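Local coordinates for RidA family protein (Psychrobacter sp. MES7-P7E, PDB 6L8P), which probably hydrolyses reactive enamine and imine intermediates of amino acid metabolism, releasing ammonia and the corresponding ketoacids, at residues A[24-29]-A[39-44]; A[90-95]-A[119-124]; A[95-100]-A[137-142]. The protein carries 1 engineered substitution. One frame throughout, in Å; residues are numbered along the deposited sequence.

Contact 1. Residues A[24-29]-A[39-44]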
# COMPACT_ATOMS: atom_id res chain seq x y z
N GLN A 24 -15.43 1.96 13.04
CA GLN A 24 -16.50 0.98 12.87
C GLN A 24 -15.94 -0.12 11.98
O GLN A 24 -15.50 0.16 10.87
CB GLN A 24 -17.74 1.57 12.20
CG GLN A 24 -18.08 2.98 12.61
CD GLN A 24 -19.06 3.62 11.64
OE1 GLN A 24 -18.93 4.80 11.30
NE2 GLN A 24 -20.03 2.84 11.18
N THR A 25 -16.00 -1.35 12.46
CA THR A 25 -15.65 -2.50 11.63
C THR A 25 -16.83 -2.89 10.74
O THR A 25 -17.99 -2.91 11.19
CB THR A 25 -15.23 -3.64 12.54
OG1 THR A 25 -14.16 -3.16 13.36
CG2 THR A 25 -14.75 -4.80 11.73
N ILE A 26 -16.55 -3.16 9.48
CA ILE A 26 -17.57 -3.45 8.47
C ILE A 26 -17.56 -4.95 8.22
O ILE A 26 -16.49 -5.55 8.02
CB ILE A 26 -17.31 -2.69 7.16
CG1 ILE A 26 -17.15 -1.17 7.34
CG2 ILE A 26 -18.40 -2.99 6.11
CD1 ILE A 26 -18.29 -0.46 8.08
N GLN A 27 -18.75 -5.56 8.20
CA GLN A 27 -18.86 -6.97 7.83
C GLN A 27 -20.12 -7.14 6.99
O GLN A 27 -21.17 -6.55 7.30
CB GLN A 27 -18.93 -7.90 9.05
CG GLN A 27 -18.86 -9.42 8.72
CD GLN A 27 -20.20 -10.01 8.26
OE1 GLN A 27 -21.27 -9.49 8.60
NE2 GLN A 27 -20.15 -11.09 7.48
N THR A 28 -20.01 -7.93 5.94
CA THR A 28 -21.17 -8.32 5.15
C THR A 28 -21.02 -9.75 4.65
O THR A 28 -19.97 -10.15 4.14
CB THR A 28 -21.40 -7.37 3.96
OG1 THR A 28 -22.45 -7.89 3.13
CG2 THR A 28 -20.14 -7.17 3.11
N ASP A 29 -22.11 -10.51 4.73
CA ASP A 29 -22.08 -11.83 4.13
C ASP A 29 -22.07 -11.82 2.60
O ASP A 29 -21.93 -12.89 1.99
CB ASP A 29 -23.29 -12.65 4.60
CG ASP A 29 -23.34 -12.82 6.10
OD1 ASP A 29 -22.27 -12.93 6.73
OD2 ASP A 29 -24.47 -12.83 6.65
N SER A 39 -10.39 -7.95 9.35
CA SER A 39 -11.77 -7.61 9.06
C SER A 39 -11.88 -7.20 7.61
O SER A 39 -10.92 -6.70 7.01
CB SER A 39 -12.26 -6.47 9.94
OG SER A 39 -12.27 -6.90 11.31
N GLN A 40 -13.11 -7.32 7.07
CA GLN A 40 -13.32 -6.94 5.68
C GLN A 40 -12.99 -5.46 5.44
O GLN A 40 -12.41 -5.13 4.40
CB GLN A 40 -14.76 -7.22 5.25
CG GLN A 40 -15.04 -8.71 5.08
CD GLN A 40 -16.53 -8.97 4.88
OE1 GLN A 40 -17.35 -8.10 5.22
NE2 GLN A 40 -16.88 -10.10 4.28
N ALA A 41 -13.40 -4.57 6.34
CA ALA A 41 -13.06 -3.16 6.17
C ALA A 41 -13.19 -2.47 7.51
O ALA A 41 -13.87 -2.96 8.41
CB ALA A 41 -13.97 -2.47 5.13
N VAL A 42 -12.54 -1.31 7.62
CA VAL A 42 -12.64 -0.48 8.82
C VAL A 42 -12.97 0.93 8.36
O VAL A 42 -12.29 1.49 7.49
CB VAL A 42 -11.35 -0.45 9.66
CG1 VAL A 42 -11.54 0.52 10.85
CG2 VAL A 42 -11.00 -1.83 10.17
N LYS A 43 -13.99 1.52 8.96
CA LYS A 43 -14.42 2.87 8.62
C LYS A 43 -14.09 3.81 9.76
O LYS A 43 -14.36 3.50 10.92
CB LYS A 43 -15.93 2.88 8.33
CG LYS A 43 -16.52 4.28 8.03
CD LYS A 43 -17.98 4.09 7.60
CE LYS A 43 -18.63 5.42 7.24
NZ LYS A 43 -20.03 5.16 6.79
N VAL A 44 -13.48 4.95 9.44
CA VAL A 44 -13.20 6.00 10.42
C VAL A 44 -13.69 7.29 9.81
O VAL A 44 -13.10 7.80 8.85
CB VAL A 44 -11.72 6.08 10.82
CG1 VAL A 44 -11.41 5.01 11.84
CG2 VAL A 44 -10.82 5.89 9.63
O HOH W 1 -15.31 -8.23 8.68

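Contact 2. Residues A[90-95]-A[119-124]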
# COMPACT_ATOMS: atom_id res chain seq x y z
N ASN A 90 -18.23 4.53 -6.47
CA ASN A 90 -17.95 5.94 -6.79
C ASN A 90 -17.19 6.65 -5.69
O ASN A 90 -16.66 7.74 -5.92
CB ASN A 90 -19.25 6.73 -7.06
CG ASN A 90 -19.91 6.32 -8.34
OD1 ASN A 90 -19.40 6.58 -9.43
ND2 ASN A 90 -21.06 5.65 -8.22
N ASP A 91 -17.16 6.09 -4.48
CA ASP A 91 -16.46 6.72 -3.38
C ASP A 91 -15.01 6.27 -3.25
O ASP A 91 -14.29 6.84 -2.43
CB ASP A 91 -17.16 6.41 -2.05
CG ASP A 91 -18.59 6.94 -2.02
OD1 ASP A 91 -18.75 8.13 -2.35
OD2 ASP A 91 -19.54 6.18 -1.73
N VAL A 92 -14.57 5.32 -4.07
CA VAL A 92 -13.17 4.90 -3.99
C VAL A 92 -12.28 6.07 -4.42
O VAL A 92 -12.50 6.66 -5.49
CB VAL A 92 -12.91 3.66 -4.85
CG1 VAL A 92 -11.41 3.26 -4.78
CG2 VAL A 92 -13.80 2.48 -4.34
N VAL A 93 -11.24 6.34 -3.62
CA VAL A 93 -10.22 7.33 -3.97
C VAL A 93 -8.90 6.69 -4.35
O VAL A 93 -8.12 7.33 -5.08
CB VAL A 93 -10.01 8.35 -2.83
CG1 VAL A 93 -11.32 9.19 -2.63
CG2 VAL A 93 -9.53 7.74 -1.52
N LYS A 94 -8.64 5.44 -3.92
CA LYS A 94 -7.36 4.81 -4.27
C LYS A 94 -7.59 3.30 -4.33
O LYS A 94 -8.21 2.74 -3.42
CB LYS A 94 -6.26 5.15 -3.24
CG LYS A 94 -4.95 4.36 -3.35
CD LYS A 94 -4.16 4.79 -4.55
CE LYS A 94 -2.83 3.98 -4.68
NZ LYS A 94 -1.98 4.02 -3.41
N PHE A 95 -7.13 2.68 -5.41
CA PHE A 95 -7.03 1.23 -5.52
C PHE A 95 -5.56 0.82 -5.54
O PHE A 95 -4.73 1.47 -6.20
CB PHE A 95 -7.65 0.74 -6.84
CG PHE A 95 -9.14 0.65 -6.85
CD1 PHE A 95 -9.83 -0.10 -5.89
CD2 PHE A 95 -9.87 1.31 -7.86
CE1 PHE A 95 -11.22 -0.21 -5.95
CE2 PHE A 95 -11.26 1.19 -7.94
CZ PHE A 95 -11.94 0.44 -6.97
N PRO A 119 -14.89 10.50 -12.41
CA PRO A 119 -13.42 10.37 -12.47
C PRO A 119 -12.91 9.07 -11.81
O PRO A 119 -13.48 8.66 -10.81
CB PRO A 119 -12.94 11.59 -11.70
CG PRO A 119 -14.02 11.77 -10.64
CD PRO A 119 -15.33 11.41 -11.33
N TYR A 120 -11.89 8.44 -12.40
CA TYR A 120 -11.38 7.19 -11.81
C TYR A 120 -10.53 7.46 -10.57
O TYR A 120 -9.94 8.53 -10.41
CB TYR A 120 -10.56 6.44 -12.83
CG TYR A 120 -11.31 6.08 -14.08
CD1 TYR A 120 -12.51 5.37 -14.01
CD2 TYR A 120 -10.84 6.48 -15.31
CE1 TYR A 120 -13.20 5.03 -15.17
CE2 TYR A 120 -11.52 6.15 -16.46
CZ TYR A 120 -12.70 5.44 -16.38
OH TYR A 120 -13.39 5.08 -17.52
N PRO A 121 -10.44 6.49 -9.68
CA PRO A 121 -9.57 6.65 -8.50
C PRO A 121 -8.10 6.69 -8.91
O PRO A 121 -7.71 6.27 -10.00
CB PRO A 121 -9.86 5.38 -7.67
CG PRO A 121 -11.22 4.91 -8.15
CD PRO A 121 -11.23 5.24 -9.63
N ALA A 122 -7.29 7.14 -7.94
CA ALA A 122 -5.86 6.92 -8.01
C ALA A 122 -5.61 5.42 -7.93
O ALA A 122 -6.43 4.65 -7.43
CB ALA A 122 -5.18 7.67 -6.86
N ARG A 123 -4.46 5.01 -8.44
CA ARG A 123 -4.16 3.57 -8.50
C ARG A 123 -2.66 3.34 -8.43
O ARG A 123 -1.86 4.15 -8.88
CB ARG A 123 -4.70 2.95 -9.79
CG ARG A 123 -4.94 1.42 -9.69
CD ARG A 123 -5.59 0.92 -11.01
NE ARG A 123 -4.61 0.86 -12.11
CZ ARG A 123 -4.91 0.42 -13.33
NH1 ARG A 123 -6.17 0.01 -13.59
NH2 ARG A 123 -3.97 0.37 -14.26
N ALA A 124 -2.30 2.15 -7.94
CA ALA A 124 -0.99 1.58 -8.21
C ALA A 124 -1.19 0.14 -8.66
O ALA A 124 -2.21 -0.50 -8.35
CB ALA A 124 -0.12 1.63 -6.98
O HOH W 2 -15.91 8.25 -9.13

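Contact 3. Residues A[95-100]-A[137-142]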
# COMPACT_ATOMS: atom_id res chain seq x y z
N PHE A 95 -7.13 2.68 -5.41
CA PHE A 95 -7.03 1.23 -5.52
C PHE A 95 -5.56 0.82 -5.54
O PHE A 95 -4.73 1.47 -6.20
CB PHE A 95 -7.65 0.74 -6.84
CG PHE A 95 -9.14 0.65 -6.85
CD1 PHE A 95 -9.83 -0.10 -5.89
CD2 PHE A 95 -9.87 1.31 -7.86
CE1 PHE A 95 -11.22 -0.21 -5.95
CE2 PHE A 95 -11.26 1.19 -7.94
CZ PHE A 95 -11.94 0.44 -6.97
N ASN A 96 -5.23 -0.31 -4.91
CA ASN A 96 -3.90 -0.89 -5.04
C ASN A 96 -4.08 -2.28 -5.62
O ASN A 96 -4.74 -3.13 -5.01
CB ASN A 96 -3.21 -0.97 -3.68
CG ASN A 96 -1.74 -1.14 -3.80
OD1 ASN A 96 -1.22 -2.24 -3.63
ND2 ASN A 96 -1.04 -0.05 -4.09
N VAL A 97 -3.52 -2.50 -6.80
CA VAL A 97 -3.73 -3.75 -7.53
C VAL A 97 -2.46 -4.59 -7.48
O VAL A 97 -1.38 -4.11 -7.84
CB VAL A 97 -4.10 -3.48 -8.98
CG1 VAL A 97 -4.31 -4.79 -9.72
CG2 VAL A 97 -5.38 -2.58 -9.07
N SER A 98 -2.60 -5.87 -7.10
CA SER A 98 -1.51 -6.83 -7.17
C SER A 98 -1.91 -7.92 -8.16
O SER A 98 -2.96 -8.56 -7.99
CB SER A 98 -1.24 -7.44 -5.80
OG SER A 98 -1.02 -6.41 -4.81
N LEU A 99 -1.10 -8.12 -9.19
CA LEU A 99 -1.31 -9.14 -10.21
C LEU A 99 -0.21 -10.18 -10.12
O LEU A 99 0.92 -9.85 -9.80
CB LEU A 99 -1.24 -8.55 -11.63
CG LEU A 99 -2.25 -7.43 -11.89
CD1 LEU A 99 -1.99 -6.90 -13.29
CD2 LEU A 99 -3.60 -8.02 -11.82
N THR A 100 -0.52 -11.45 -10.50
CA THR A 100 0.59 -12.38 -10.65
C THR A 100 1.15 -12.40 -12.08
O THR A 100 2.22 -12.99 -12.32
CB THR A 100 0.19 -13.80 -10.21
OG1 THR A 100 -1.05 -14.16 -10.85
CG2 THR A 100 -0.03 -13.88 -8.69
N VAL A 137 -5.22 -12.08 -8.80
CA VAL A 137 -5.43 -10.63 -8.66
C VAL A 137 -5.97 -10.36 -7.26
O VAL A 137 -6.87 -11.05 -6.77
CB VAL A 137 -6.38 -10.08 -9.77
CG1 VAL A 137 -7.72 -10.83 -9.80
CG2 VAL A 137 -6.63 -8.58 -9.52
N GLU A 138 -5.39 -9.34 -6.59
CA GLU A 138 -5.88 -8.85 -5.30
C GLU A 138 -5.99 -7.34 -5.42
O GLU A 138 -5.09 -6.71 -5.97
CB GLU A 138 -4.88 -9.22 -4.16
CG GLU A 138 -5.31 -8.69 -2.82
CD GLU A 138 -4.38 -9.18 -1.70
OE1 GLU A 138 -3.60 -10.15 -1.90
OE2 GLU A 138 -4.42 -8.62 -0.58
N ILE A 139 -7.10 -6.75 -4.95
CA ILE A 139 -7.26 -5.30 -5.01
C ILE A 139 -7.65 -4.81 -3.65
O ILE A 139 -8.60 -5.32 -3.05
CB ILE A 139 -8.30 -4.89 -6.07
CG1 ILE A 139 -7.87 -5.42 -7.45
CG2 ILE A 139 -8.48 -3.35 -6.05
CD1 ILE A 139 -8.81 -4.98 -8.63
N GLU A 140 -6.92 -3.80 -3.14
CA GLU A 140 -7.22 -3.08 -1.90
C GLU A 140 -7.84 -1.74 -2.25
O GLU A 140 -7.54 -1.19 -3.32
CB GLU A 140 -5.96 -2.79 -1.13
CG GLU A 140 -5.11 -3.96 -0.82
CD GLU A 140 -3.67 -3.49 -0.66
OE1 GLU A 140 -3.40 -2.63 0.24
OE2 GLU A 140 -2.78 -3.94 -1.42
N SER A 141 -8.65 -1.18 -1.35
CA SER A 141 -9.36 0.05 -1.69
C SER A 141 -9.39 0.99 -0.50
O SER A 141 -9.47 0.55 0.64
CB SER A 141 -10.83 -0.22 -2.06
OG SER A 141 -10.92 -1.34 -2.89
N ILE A 142 -9.38 2.30 -0.78
CA ILE A 142 -9.65 3.32 0.22
C ILE A 142 -10.78 4.16 -0.34
O ILE A 142 -10.72 4.57 -1.51
CB ILE A 142 -8.43 4.21 0.51
CG1 ILE A 142 -7.29 3.32 1.08
CG2 ILE A 142 -8.81 5.33 1.52
CD1 ILE A 142 -5.94 4.09 1.31
O HOH W 3 -3.20 -5.44 -3.59

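Contact 1. Residues A[24-29]-A[39-44]
Gln24, Thr25 and Ile26 of strand 23-26 run antiparallel to strand 41-44, the axes of the short segments running at 148° to each other, 4.6 Å apart at their closest. Gln24 and Lys43 are a hydrogen-bonded pair: Lys43 N gives to Gln24 O at 2.8 Å, and Gln24 N gives back to Lys43 O. Thr25 and Val42 follow as a non-hydrogen-bonded pair. Beyond Ile26 N, which donates to Ala41 O, water 1 links Ile26 O to Gln40 N, and the Gln40 side chain then continues the pairing. Its amide takes the backbone N and O of Thr28: OE1 accepts Thr28 N at 2.8 Å, while NE2 gives to Thr28 O at 3.1 Å. That oxygen lies only 2° out of the amide plane, and donor and acceptor together fix the amide's flip. On the Gln24 and Lys43 face, the two long chains point the same way, with Gln24 OE1 alongside Lys43 CD at 3.9 Å; the ammonium NZ goes on to Ala85 O. Ile26 CB rests on Ala41 CB at 3.9 Å, and helix 67-84 packs against both residues. With Thr25 OG1 anti to the carbonyl carbon (chi1 -56°), the methyl CG2 lies on the Ser39 side, 3.5 Å from Ser39 CB, a tight contact. Ser39 OG bonds to Tyr120 O of the second subunit, whose Pro119 packs on Thr25. This is the edge of the chain's sheet, 23-26 outermost in this chain, prolonged by a glutamine standing in for strand backbone, at a RidA trimer interface.

Contact 2. Residues A[90-95]-A[119-124]
Lys94 and Phe95 pair with Ala122 and Arg123 in parallel, strands 92-99 and 122-127 lying 14° apart in direction. Three backbone bonds hold them: Ala122 N to Val93 O, the most bent at 140°, Phe95 N to Ala122 O at 2.9 Å, and Ala124 N to Phe95 O. On its other edge, strand 92-99 carries a classic beta bulge, Val93 and Lys94 both facing Ile142 of strand 137-144. The side chain of Lys94 can be followed outward. CB and CG leave on the face shared with Ala122, and a bend at chi2 (72°) swings CD against the Ala122 residue, 3.8 Å from Ala122 CB and about as close to its carbonyl. CE continues to the next peptide, 3.8 Å from Ala124 N, and a second bend at chi4 turns NZ to a salt bridge with Glu140 of the third subunit. The apolar part of the contact gathers round Pro121. Its CG touches Val92 CG1 at 3.8 Å and meets the Phe95 ring obliquely at Phe95 CE2, 3.7 Å away. Val92 CG1 itself sits over the centre of one ring face, 3.5 Å above the plane, so a methyl and a proline ring both press on the phenyl group. Arg123 lays CG near Phe95 CB at 4.0 Å before its guanidinium turns to Asn109 and the ring of Phe112, while NE bonds to a malonate ion, probably from the crystallisation liquor; this is consistent with Arg123 holding a substrate carboxylate, as the corresponding arginine does in RidA relatives. The chemistry thus divides: apolar contacts gather at the start of the strands, while the charged ends reach outward, Lys94 to Glu140 of the third subunit and Arg123 NE to the malonate.

Contact 3. Residues A[95-100]-A[137-142]
Phe95 turns one ring edge to Ser141, with Phe95 CE1 3.3 Å from Ser141 OG, while Phe95 CD1 meets Ile139 CG2 obliquely at 3.5 Å. This is the tight end of an antiparallel pair, strands 92-99 and 137-144, whose directions differ by 168°. Bonds run both ways between Asn96 and Glu140 and again between Ser98 and Glu138, Ser98 N to Glu138 O being nearly straight (176°). The apolar face goes on with Val97 alongside Ile139 and with Leu99 CD2 against Val137 CG2 at 3.8 Å. With an alanine at Phe95, the Ile139 methyl and Ser141 OG would probably be left without the ring they lie against, opening a gap toward Val92. The other face, of Asn96, Ser98, Glu138 and Glu140, is polar, with the second subunit packed over it; Ser98 and Glu138 touch less closely, Ser98 CB lying 4.4 Å from Glu138 CB. Asn96 and Glu140 point the same way, their flat ends turned 60° apart, and Asn96 OD1 stands 3.2 Å from Glu140 OE2, two acceptors without a bond. Water 3 bridges Glu140 OE2 and Ser98 OG, each at 2.7 Å. Glu140 OE1 takes a salt bridge from Lys94 and a hydrogen bond from Asn96, both of the second subunit; Glu138, near a bound malonate ion, accepts at OE2 from Ala125 N of that subunit. Helix 67-84 lies on the apolar face, touching Leu99, Val137, Ile139 and Ser141, and Phe112 of helix 105-115 meets the Phe95 ring; strands 122-127 and 47-54 flank the pair, beside 92-99 and 137-144 respectively.

From the N terminus, contact 1 closes first, joining strand 23-26 to strand 41-44 round a connection with no helix or strand, and it is complete before the others begin. Strand 47-54 and helix 67-84 follow. Contact 2 then closes the beta-alpha-beta unit of strand 92-99, helix 105-115 and strand 122-127. Contact 3 opens on the same strand 92-99, sharing Phe95, but waits for the last strand, so the two cross along the chain. Val93 N reaching Ile142 O at 2.8 Å connects them directly. Contact 1 stands about 18 Å, centre to centre, from contact 3, across strand 47-54, which lies between 41-44 and 137-144 in the sheet.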